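Long-range contacts in SusD-like carbohydrate binding protein BF1063 (PDB 3I4G), which probably binds carbohydrate at the outer membrane of Bacteroides fragilis as a SusD-like lipoprotein: residues V281-E292 against H442-M450; R386-L395 against I409-R420. All blocks are in the same frame, centred on the assembly; numbering follows the deposited sequence.

Contact 1: residues V281-E292 against H442-M450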
loop_
_atom_site.group_PDB
_atom_site.type_symbol
_atom_site.label_atom_id
_atom_site.label_comp_id
_atom_site.label_asym_id
_atom_site.label_seq_id
_atom_site.Cartn_x
_atom_site.Cartn_y
_atom_site.Cartn_z
ATOM N N VAL A 281 7.201 3.457 11.630
ATOM C CA VAL A 281 7.416 2.633 10.408
ATOM C C VAL A 281 8.857 2.166 10.297
ATOM O O VAL A 281 9.743 2.980 10.176
ATOM C CB VAL A 281 7.024 3.416 9.141
ATOM C CG1 VAL A 281 7.212 2.531 7.918
ATOM C CG2 VAL A 281 5.609 3.921 9.272
ATOM N N ASN A 282 9.120 0.848 10.409
ATOM C CA ASN A 282 10.485 0.305 10.458
ATOM C C ASN A 282 10.754 -0.791 9.407
ATOM O O ASN A 282 10.375 -1.952 9.603
ATOM C CB ASN A 282 10.738 -0.312 11.857
ATOM C CG ASN A 282 10.552 0.625 13.054
ATOM O OD1 ASN A 282 10.481 0.136 14.173
ATOM N ND2 ASN A 282 10.578 1.953 12.855
ATOM N N PRO A 283 11.385 -0.449 8.275
ATOM C CA PRO A 283 11.733 -1.479 7.289
ATOM C C PRO A 283 12.586 -2.574 7.885
ATOM O O PRO A 283 13.352 -2.342 8.799
ATOM C CB PRO A 283 12.493 -0.686 6.216
ATOM C CG PRO A 283 11.972 0.735 6.352
ATOM C CD PRO A 283 11.740 0.898 7.835
ATOM N N ALA A 284 12.430 -3.777 7.363
ATOM C CA ALA A 284 13.136 -4.948 7.829
ATOM C C ALA A 284 14.296 -5.368 6.944
ATOM O O ALA A 284 14.377 -5.025 5.759
ATOM C CB ALA A 284 12.164 -6.129 7.910
ATOM N N ALA A 285 15.189 -6.177 7.510
ATOM C CA ALA A 285 16.336 -6.719 6.771
ATOM C C ALA A 285 15.919 -7.423 5.494
ATOM O O ALA A 285 16.619 -7.317 4.497
ATOM C CB ALA A 285 17.172 -7.691 7.639
ATOM N N ASP A 286 14.834 -8.206 5.497
ATOM C CA ASP A 286 14.507 -8.966 4.292
ATOM C C ASP A 286 14.222 -8.051 3.110
ATOM O O ASP A 286 14.499 -8.426 1.962
ATOM C CB ASP A 286 13.333 -9.905 4.544
ATOM C CG ASP A 286 13.183 -10.934 3.478
ATOM O OD1 ASP A 286 14.053 -11.824 3.355
ATOM O OD2 ASP A 286 12.157 -10.866 2.775
ATOM N N LEU A 287 13.657 -6.859 3.359
ATOM C CA LEU A 287 13.501 -5.884 2.256
ATOM C C LEU A 287 14.880 -5.315 1.870
ATOM O O LEU A 287 15.224 -5.264 0.685
ATOM C CB LEU A 287 12.555 -4.758 2.637
ATOM C CG LEU A 287 12.483 -3.600 1.641
ATOM C CD1 LEU A 287 12.095 -4.049 0.210
ATOM C CD2 LEU A 287 11.518 -2.497 2.137
ATOM N N TYR A 288 15.644 -4.837 2.844
ATOM C CA TYR A 288 16.984 -4.360 2.565
ATOM C C TYR A 288 17.793 -5.312 1.675
ATOM O O TYR A 288 18.478 -4.869 0.745
ATOM C CB TYR A 288 17.758 -4.071 3.871
ATOM C CG TYR A 288 19.225 -3.904 3.613
ATOM C CD1 TYR A 288 19.689 -2.738 2.996
ATOM C CD2 TYR A 288 20.149 -4.892 3.918
ATOM C CE1 TYR A 288 21.028 -2.587 2.703
ATOM C CE2 TYR A 288 21.511 -4.714 3.595
ATOM C CZ TYR A 288 21.894 -3.555 2.974
ATOM O OH TYR A 288 23.244 -3.322 2.646
ATOM N N GLU A 289 17.717 -6.600 1.943
ATOM C CA GLU A 289 18.465 -7.621 1.227
ATOM C C GLU A 289 17.926 -7.949 -0.163
ATOM O O GLU A 289 18.599 -8.621 -0.935
ATOM C CB GLU A 289 18.465 -8.908 2.056
ATOM C CG GLU A 289 19.211 -8.777 3.364
ATOM C CD GLU A 289 18.879 -9.840 4.375
ATOM O OE1 GLU A 289 18.196 -10.837 4.029
ATOM O OE2 GLU A 289 19.272 -9.665 5.539
ATOM N N SER A 290 16.733 -7.466 -0.481
ATOM C CA SER A 290 16.086 -7.840 -1.727
ATOM C C SER A 290 16.615 -7.066 -2.947
ATOM O O SER A 290 16.619 -7.594 -4.065
ATOM C CB SER A 290 14.553 -7.682 -1.567
ATOM O OG SER A 290 13.914 -8.301 -2.681
ATOM N N TYR A 291 17.047 -5.835 -2.755
ATOM C CA TYR A 291 17.485 -4.988 -3.840
ATOM C C TYR A 291 18.714 -5.586 -4.538
ATOM O O TYR A 291 19.635 -6.067 -3.887
ATOM C CB TYR A 291 17.827 -3.591 -3.330
ATOM C CG TYR A 291 16.673 -2.834 -2.766
ATOM C CD1 TYR A 291 15.876 -2.042 -3.551
ATOM C CD2 TYR A 291 16.386 -2.895 -1.422
ATOM C CE1 TYR A 291 14.781 -1.358 -3.032
ATOM C CE2 TYR A 291 15.315 -2.219 -0.899
ATOM C CZ TYR A 291 14.518 -1.454 -1.690
ATOM O OH TYR A 291 13.435 -0.754 -1.168
ATOM N N GLU A 292 18.738 -5.592 -5.856
ATOM C CA GLU A 292 19.923 -6.050 -6.558
ATOM C C GLU A 292 21.126 -5.133 -6.373
ATOM O O GLU A 292 21.010 -4.003 -5.934
ATOM C CB GLU A 292 19.606 -6.147 -8.046
ATOM C CG GLU A 292 18.587 -7.220 -8.372
ATOM C CD GLU A 292 17.870 -7.025 -9.706
ATOM O OE1 GLU A 292 18.235 -6.152 -10.515
ATOM O OE2 GLU A 292 16.948 -7.833 -9.981
ATOM N N HIS A 442 9.432 -10.308 -7.880
ATOM C CA HIS A 442 10.520 -9.604 -7.216
ATOM C C HIS A 442 10.577 -8.134 -7.642
ATOM O O HIS A 442 10.785 -7.242 -6.805
ATOM C CB HIS A 442 11.855 -10.285 -7.515
ATOM C CG HIS A 442 13.010 -9.571 -6.918
ATOM N ND1 HIS A 442 13.825 -8.729 -7.639
ATOM C CD2 HIS A 442 13.424 -9.495 -5.635
ATOM C CE1 HIS A 442 14.715 -8.183 -6.814
ATOM N NE2 HIS A 442 14.505 -8.651 -5.602
ATOM N N GLU A 443 10.412 -7.842 -8.935
ATOM C CA GLU A 443 10.460 -6.473 -9.380
ATOM C C GLU A 443 9.327 -5.689 -8.747
ATOM O O GLU A 443 9.507 -4.542 -8.367
ATOM C CB GLU A 443 10.402 -6.398 -10.909
ATOM C CG GLU A 443 10.651 -5.011 -11.430
ATOM C CD GLU A 443 12.095 -4.556 -11.181
ATOM O OE1 GLU A 443 13.046 -5.396 -11.153
ATOM O OE2 GLU A 443 12.308 -3.342 -11.043
ATOM N N ARG A 444 8.146 -6.285 -8.662
ATOM C CA ARG A 444 7.042 -5.663 -8.049
ATOM C C ARG A 444 7.351 -5.343 -6.576
ATOM O O ARG A 444 7.025 -4.271 -6.061
ATOM C CB ARG A 444 5.818 -6.579 -8.182
ATOM C CG ARG A 444 4.577 -6.030 -7.662
ATOM C CD ARG A 444 3.441 -7.077 -7.873
ATOM N NE ARG A 444 2.229 -6.568 -7.306
ATOM C CZ ARG A 444 1.264 -5.949 -7.951
ATOM N NH1 ARG A 444 1.296 -5.762 -9.276
ATOM N NH2 ARG A 444 0.259 -5.518 -7.240
ATOM N N ARG A 445 7.976 -6.269 -5.861
ATOM C CA ARG A 445 8.374 -6.048 -4.465
ATOM C C ARG A 445 9.264 -4.822 -4.344
ATOM O O ARG A 445 9.044 -3.945 -3.501
ATOM C CB ARG A 445 9.120 -7.266 -3.917
ATOM C CG ARG A 445 9.451 -7.120 -2.475
ATOM C CD ARG A 445 10.240 -8.243 -1.879
ATOM N NE ARG A 445 10.301 -8.063 -0.399
ATOM C CZ ARG A 445 10.951 -8.848 0.441
ATOM N NH1 ARG A 445 11.652 -9.876 0.015
ATOM N NH2 ARG A 445 10.918 -8.570 1.730
ATOM N N ILE A 446 10.267 -4.737 -5.199
ATOM C CA ILE A 446 11.186 -3.616 -5.138
ATOM C C ILE A 446 10.535 -2.308 -5.544
ATOM O O ILE A 446 10.593 -1.297 -4.841
ATOM C CB ILE A 446 12.417 -3.885 -6.047
ATOM C CG1 ILE A 446 13.210 -5.101 -5.575
ATOM C CG2 ILE A 446 13.319 -2.642 -6.141
ATOM C CD1 ILE A 446 13.599 -5.101 -4.113
ATOM N N GLU A 447 9.824 -2.330 -6.663
ATOM C CA GLU A 447 9.222 -1.096 -7.172
ATOM C C GLU A 447 8.221 -0.485 -6.218
ATOM O O GLU A 447 8.204 0.738 -6.039
ATOM C CB GLU A 447 8.573 -1.371 -8.523
ATOM C CG GLU A 447 7.861 -0.192 -9.114
ATOM C CD GLU A 447 8.738 0.985 -9.482
ATOM O OE1 GLU A 447 9.965 0.808 -9.600
ATOM O OE2 GLU A 447 8.192 2.090 -9.651
ATOM N N LEU A 448 7.412 -1.321 -5.571
ATOM C CA LEU A 448 6.326 -0.843 -4.725
ATOM C C LEU A 448 6.620 -0.918 -3.248
ATOM O O LEU A 448 5.716 -0.709 -2.442
ATOM C CB LEU A 448 5.060 -1.661 -5.022
ATOM C CG LEU A 448 4.574 -1.662 -6.459
ATOM C CD1 LEU A 448 3.406 -2.666 -6.616
ATOM C CD2 LEU A 448 4.168 -0.262 -6.927
ATOM N N ALA A 449 7.862 -1.128 -2.861
ATOM C CA ALA A 449 8.189 -1.281 -1.451
ATOM C C ALA A 449 7.770 -0.085 -0.610
ATOM O O ALA A 449 8.007 1.078 -0.955
ATOM C CB ALA A 449 9.698 -1.577 -1.260
HETATM N N MSE A 450 7.168 -0.383 0.543
HETATM C CA MSE A 450 6.715 0.570 1.556
HETATM C C MSE A 450 5.459 1.324 1.150
HETATM O O MSE A 450 5.099 2.272 1.847
HETATM C CB MSE A 450 7.814 1.560 1.971
HETATM C CG MSE A 450 9.092 0.892 2.461
HETATM SE SE MSE A 450 8.901 -0.428 3.903
HETATM C CE MSE A 450 7.980 0.740 5.146
HETATM O O HOH W 1 11.987 0.341 -3.139
HETATM O O HOH W 2 14.838 -6.054 -9.040
#
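Arg445 reaches across to Asp286 where, in this SusD-family fold, the C-terminal end of helix 433-447 packs against the strand-to-short-helix segment 281-292. The arginine runs fully extended, with CG anti to the backbone N (chi1 -176°), which carries its guanidinium past Ser290 to the carboxylate. The grip is end-on and falls on a single oxygen: in this salt bridge Arg445 NH2 lies 2.8 Å and Arg445 NH1 3.0 Å from Asp286 OD2. Both nitrogens come from the same face of the carboxylate, whose plane is turned 37° from that of the guanidinium, while Ser290 CB sits over one guanidinium face.

One helical turn earlier, His442 points its NE2 at the backbone carbonyl of Ser290. The hydrogen bond from His442 NE2 to Ser290 O is 2.8 Å long and lies in the imidazole plane, although the donor stands above the plane of the carbonyl. Beyond the histidine, a water donates to Glu443 OE1 and only weakly to Glu292 OE2; Glu292 OE1 has its salt bridge with Arg418.

The rest of the interface is largely apolar. Ile446 lays CD1 over one face of the Tyr291 ring, 4.0 Å from its centroid in a CH-pi contact, and its CG2 meets the CD1-CE1 side of the ring. A water joins Tyr291 OH to Ile446 O, fastening the phenol to the end of the helix. Leu287 straddles the turn that follows, CD1 on Ala449 CB and CD2 on the selenium of selenomethionine Met450. Bent at chi2 and chi3, that side chain ends tip to tip with Val281, Met450 CE a tight 3.4 Å from Val281 CG1.

Contact 2: residues R386-L395 against I409-R420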
loop_
_atom_site.group_PDB
_atom_site.type_symbol
_atom_site.label_atom_id
_atom_site.label_comp_id
_atom_site.label_asym_id
_atom_site.label_seq_id
_atom_site.Cartn_x
_atom_site.Cartn_y
_atom_site.Cartn_z
ATOM N N ARG A 386 -0.205 3.466 -9.286
ATOM C CA ARG A 386 0.856 4.006 -10.140
ATOM C C ARG A 386 0.927 3.217 -11.440
ATOM O O ARG A 386 0.725 1.997 -11.483
ATOM C CB ARG A 386 2.222 3.974 -9.428
ATOM C CG ARG A 386 2.263 4.775 -8.182
ATOM C CD ARG A 386 3.655 5.103 -7.678
ATOM N NE ARG A 386 4.478 4.007 -7.166
ATOM C CZ ARG A 386 5.518 3.442 -7.795
ATOM N NH1 ARG A 386 5.808 3.668 -9.084
ATOM N NH2 ARG A 386 6.259 2.575 -7.131
ATOM N N TYR A 387 1.301 3.930 -12.503
ATOM C CA TYR A 387 1.456 3.251 -13.805
ATOM C C TYR A 387 2.506 2.125 -13.735
ATOM O O TYR A 387 2.397 1.147 -14.438
ATOM C CB TYR A 387 1.795 4.251 -14.905
ATOM C CG TYR A 387 1.684 3.747 -16.336
ATOM C CD1 TYR A 387 0.514 3.194 -16.800
ATOM C CD2 TYR A 387 2.753 3.877 -17.218
ATOM C CE1 TYR A 387 0.402 2.789 -18.112
ATOM C CE2 TYR A 387 2.645 3.468 -18.519
ATOM C CZ TYR A 387 1.477 2.934 -18.950
ATOM O OH TYR A 387 1.342 2.551 -20.285
ATOM N N ALA A 388 3.539 2.244 -12.888
ATOM C CA ALA A 388 4.465 1.129 -12.782
ATOM C C ALA A 388 3.775 -0.148 -12.331
ATOM O O ALA A 388 4.130 -1.237 -12.787
ATOM C CB ALA A 388 5.554 1.440 -11.809
ATOM N N GLU A 389 2.785 -0.052 -11.440
ATOM C CA GLU A 389 2.052 -1.248 -11.029
ATOM C C GLU A 389 1.230 -1.777 -12.206
ATOM O O GLU A 389 1.092 -2.990 -12.388
ATOM C CB GLU A 389 1.130 -0.965 -9.847
ATOM C CG GLU A 389 0.377 -2.243 -9.445
ATOM C CD GLU A 389 -0.709 -2.068 -8.408
ATOM O OE1 GLU A 389 -0.727 -1.038 -7.711
ATOM O OE2 GLU A 389 -1.562 -2.992 -8.291
ATOM N N VAL A 390 0.635 -0.893 -12.997
ATOM C CA VAL A 390 -0.113 -1.314 -14.174
ATOM C C VAL A 390 0.755 -2.113 -15.140
ATOM O O VAL A 390 0.327 -3.162 -15.633
ATOM C CB VAL A 390 -0.730 -0.076 -14.893
ATOM C CG1 VAL A 390 -1.349 -0.437 -16.235
ATOM C CG2 VAL A 390 -1.763 0.611 -13.976
ATOM N N LEU A 391 1.960 -1.616 -15.412
ATOM C CA LEU A 391 2.867 -2.309 -16.329
ATOM C C LEU A 391 3.292 -3.655 -15.779
ATOM O O LEU A 391 3.272 -4.665 -16.493
ATOM C CB LEU A 391 4.102 -1.454 -16.618
ATOM C CG LEU A 391 3.880 -0.137 -17.328
ATOM C CD1 LEU A 391 5.212 0.605 -17.543
ATOM C CD2 LEU A 391 3.172 -0.346 -18.675
ATOM N N LEU A 392 3.630 -3.718 -14.490
ATOM C CA LEU A 392 4.023 -5.004 -13.898
ATOM C C LEU A 392 2.826 -5.937 -13.754
ATOM O O LEU A 392 2.971 -7.147 -13.849
ATOM C CB LEU A 392 4.729 -4.797 -12.566
ATOM C CG LEU A 392 6.028 -4.008 -12.606
ATOM C CD1 LEU A 392 6.550 -3.693 -11.206
ATOM C CD2 LEU A 392 7.078 -4.737 -13.441
ATOM N N GLY A 393 1.658 -5.377 -13.515
ATOM C CA GLY A 393 0.458 -6.185 -13.429
ATOM C C GLY A 393 0.105 -6.829 -14.753
ATOM O O GLY A 393 -0.303 -8.000 -14.809
ATOM N N TYR A 394 0.194 -6.061 -15.837
ATOM C CA TYR A 394 -0.018 -6.589 -17.179
ATOM C C TYR A 394 0.903 -7.777 -17.435
ATOM O O TYR A 394 0.463 -8.829 -17.851
ATOM C CB TYR A 394 0.211 -5.480 -18.201
ATOM C CG TYR A 394 0.131 -5.918 -19.647
ATOM C CD1 TYR A 394 -0.989 -6.559 -20.156
ATOM C CD2 TYR A 394 1.171 -5.666 -20.532
ATOM C CE1 TYR A 394 -1.044 -6.951 -21.461
ATOM C CE2 TYR A 394 1.085 -6.006 -21.866
ATOM C CZ TYR A 394 -0.011 -6.670 -22.312
ATOM O OH TYR A 394 -0.066 -7.015 -23.646
ATOM N N LEU A 395 2.200 -7.603 -17.155
ATOM C CA LEU A 395 3.174 -8.660 -17.385
ATOM C C LEU A 395 2.863 -9.872 -16.497
ATOM O O LEU A 395 2.910 -11.006 -16.983
ATOM C CB LEU A 395 4.585 -8.136 -17.149
ATOM C CG LEU A 395 5.713 -9.141 -17.424
ATOM C CD1 LEU A 395 5.659 -9.698 -18.854
ATOM C CD2 LEU A 395 7.061 -8.476 -17.147
ATOM N N ILE A 409 7.522 -7.010 -25.315
ATOM C CA ILE A 409 6.635 -6.931 -24.136
ATOM C C ILE A 409 7.439 -6.607 -22.883
ATOM O O ILE A 409 7.022 -5.787 -22.076
ATOM C CB ILE A 409 5.827 -8.226 -23.963
ATOM C CG1 ILE A 409 4.793 -8.327 -25.071
ATOM C CG2 ILE A 409 5.126 -8.296 -22.586
ATOM C CD1 ILE A 409 4.143 -9.720 -25.204
ATOM N N LEU A 410 8.598 -7.238 -22.717
ATOM C CA LEU A 410 9.445 -6.922 -21.572
ATOM C C LEU A 410 9.841 -5.453 -21.616
ATOM O O LEU A 410 9.832 -4.772 -20.598
ATOM C CB LEU A 410 10.695 -7.813 -21.534
ATOM C CG LEU A 410 10.493 -9.308 -21.345
ATOM C CD1 LEU A 410 11.802 -10.057 -21.525
ATOM C CD2 LEU A 410 9.886 -9.616 -19.957
ATOM N N ASP A 411 10.210 -4.955 -22.790
ATOM C CA ASP A 411 10.662 -3.575 -22.917
ATOM C C ASP A 411 9.574 -2.555 -22.604
ATOM O O ASP A 411 9.871 -1.502 -22.044
ATOM C CB ASP A 411 11.257 -3.351 -24.308
ATOM C CG ASP A 411 12.582 -4.059 -24.477
ATOM O OD1 ASP A 411 13.166 -4.533 -23.449
ATOM O OD2 ASP A 411 13.056 -4.131 -25.635
ATOM N N GLU A 412 8.321 -2.884 -22.897
ATOM C CA GLU A 412 7.218 -1.955 -22.615
ATOM C C GLU A 412 6.736 -2.052 -21.155
ATOM O O GLU A 412 5.962 -1.215 -20.711
ATOM C CB GLU A 412 6.046 -2.156 -23.596
ATOM C CG GLU A 412 5.255 -3.377 -23.377
ATOM C CD GLU A 412 4.074 -3.560 -24.368
ATOM O OE1 GLU A 412 3.604 -2.563 -24.955
ATOM O OE2 GLU A 412 3.633 -4.719 -24.511
ATOM N N THR A 413 7.147 -3.079 -20.422
ATOM C CA THR A 413 6.647 -3.305 -19.077
ATOM C C THR A 413 7.765 -3.227 -18.045
ATOM O O THR A 413 8.109 -2.150 -17.570
ATOM C CB THR A 413 5.873 -4.651 -18.964
ATOM O OG1 THR A 413 6.703 -5.773 -19.343
ATOM C CG2 THR A 413 4.603 -4.652 -19.829
ATOM N N ILE A 414 8.332 -4.364 -17.684
ATOM C CA ILE A 414 9.347 -4.415 -16.649
ATOM C C ILE A 414 10.567 -3.539 -16.944
ATOM O O ILE A 414 11.105 -2.902 -16.030
ATOM C CB ILE A 414 9.755 -5.884 -16.370
ATOM C CG1 ILE A 414 10.679 -5.965 -15.163
ATOM C CG2 ILE A 414 10.368 -6.550 -17.616
ATOM C CD1 ILE A 414 10.657 -7.375 -14.502
ATOM N N ASN A 415 10.981 -3.474 -18.201
ATOM C CA ASN A 415 12.160 -2.671 -18.535
ATOM C C ASN A 415 11.845 -1.170 -18.608
ATOM O O ASN A 415 12.744 -0.335 -18.484
ATOM C CB ASN A 415 12.828 -3.197 -19.793
ATOM C CG ASN A 415 13.350 -4.564 -19.599
ATOM O OD1 ASN A 415 13.625 -4.950 -18.473
ATOM N ND2 ASN A 415 13.493 -5.309 -20.683
ATOM N N ALA A 416 10.581 -0.810 -18.794
ATOM C CA ALA A 416 10.192 0.599 -18.702
ATOM C C ALA A 416 10.247 1.042 -17.236
ATOM O O ALA A 416 10.642 2.184 -16.942
ATOM C CB ALA A 416 8.800 0.805 -19.295
ATOM N N VAL A 417 9.895 0.144 -16.322
ATOM C CA VAL A 417 9.983 0.418 -14.887
ATOM C C VAL A 417 11.437 0.461 -14.462
ATOM O O VAL A 417 11.891 1.441 -13.856
ATOM C CB VAL A 417 9.226 -0.640 -14.089
ATOM C CG1 VAL A 417 9.415 -0.473 -12.599
ATOM C CG2 VAL A 417 7.736 -0.547 -14.440
ATOM N N ARG A 418 12.217 -0.520 -14.874
ATOM C CA ARG A 418 13.643 -0.525 -14.516
ATOM C C ARG A 418 14.449 0.586 -15.199
ATOM O O ARG A 418 15.459 1.071 -14.671
ATOM C CB ARG A 418 14.270 -1.871 -14.845
ATOM C CG ARG A 418 13.778 -2.983 -13.931
ATOM C CD ARG A 418 14.244 -4.352 -14.340
ATOM N NE ARG A 418 15.683 -4.542 -14.229
ATOM C CZ ARG A 418 16.330 -4.871 -13.108
ATOM N NH1 ARG A 418 15.699 -4.965 -11.937
ATOM N NH2 ARG A 418 17.642 -5.035 -13.162
ATOM N N GLY A 419 14.011 0.961 -16.389
ATOM C CA GLY A 419 14.678 1.955 -17.219
ATOM C C GLY A 419 14.383 3.391 -16.890
ATOM O O GLY A 419 14.933 4.284 -17.506
ATOM N N ARG A 420 13.522 3.623 -15.901
ATOM C CA ARG A 420 13.245 4.940 -15.402
ATOM C C ARG A 420 14.570 5.673 -15.232
ATOM O O ARG A 420 15.501 5.106 -14.654
ATOM C CB ARG A 420 12.508 4.784 -14.043
ATOM C CG ARG A 420 12.040 6.050 -13.444
ATOM C CD ARG A 420 11.692 5.887 -11.989
ATOM N NE ARG A 420 10.630 4.921 -11.728
ATOM C CZ ARG A 420 9.336 5.207 -11.778
ATOM N NH1 ARG A 420 8.897 6.383 -12.177
ATOM N NH2 ARG A 420 8.450 4.265 -11.476
HETATM O O HOH W 3 1.576 -5.705 -25.363
#
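An antiparallel helical hairpin, within the helical part of this SusD-family protein, brings helix 387-400 against the broken helix 407-412/414-418. The short segments 387-395 and 414-418 run at 150° to each other with axes 9.1 Å apart. At the break sits Thr413, where the backbones come closest: its CB lies 3.6 Å from Leu391 O, and its CG2 meets the edge of the Tyr394 ring at CD2. The threonine hydroxyl turns back into its own segment, Thr413 OG1 donating to Ile409 O at 2.8 Å. With chi1 at 58°, OG1 stands between the backbone N and the carbonyl carbon, leaving CG2 for the tyrosine.

Leucines fill the seam on both sides of this point. Leu395 CD2 packs on Ile414 CB at 3.8 Å, while its other branch, CD1, touches Ile409 CG2. Leu392 crosses Ile414 at about a right angle, and Leu391 pushes CD1 against Ala416 CB. Toward the other end, Ala388 CB rests on Val417 CG2 (4.0 Å).

Polar groups border the apolar seam. Glu412 OE2 lies at the edge of the Tyr394 ring, 3.9 Å from Tyr394 CE2. Arg386 NH1 and Arg420 NH2 approach to 3.6 Å, their guanidinium planes 59° apart; both arginines have Glu250 and Glu447 as salt-bridge partners. With no direct hydrogen bond between the segments, cohesion here comes from close apolar fit, and the shared carboxylates probably offset the two neighbouring positive charges.

How the contacts relate
Helix 433-447 ties the two contacts together. It supplies most of 442-450 to contact 1, and with another side it lies along the hairpin of contact 2, whose centre is about 17 Å from that of contact 1. Glu443 OE1 reaches Arg418 NH1 through a salt bridge at 2.8 Å, and Glu447 OE2 makes another to Arg420 NH2 at 2.9 Å while packing on Ala388. Along the chain, contact 2 is nested within the loop closed by contact 1: 281-292 comes first, then 386-395 and 409-420, then 442-450. Through these salt bridges a single helix connects the helical hairpin to the strand and short helix of 281-292.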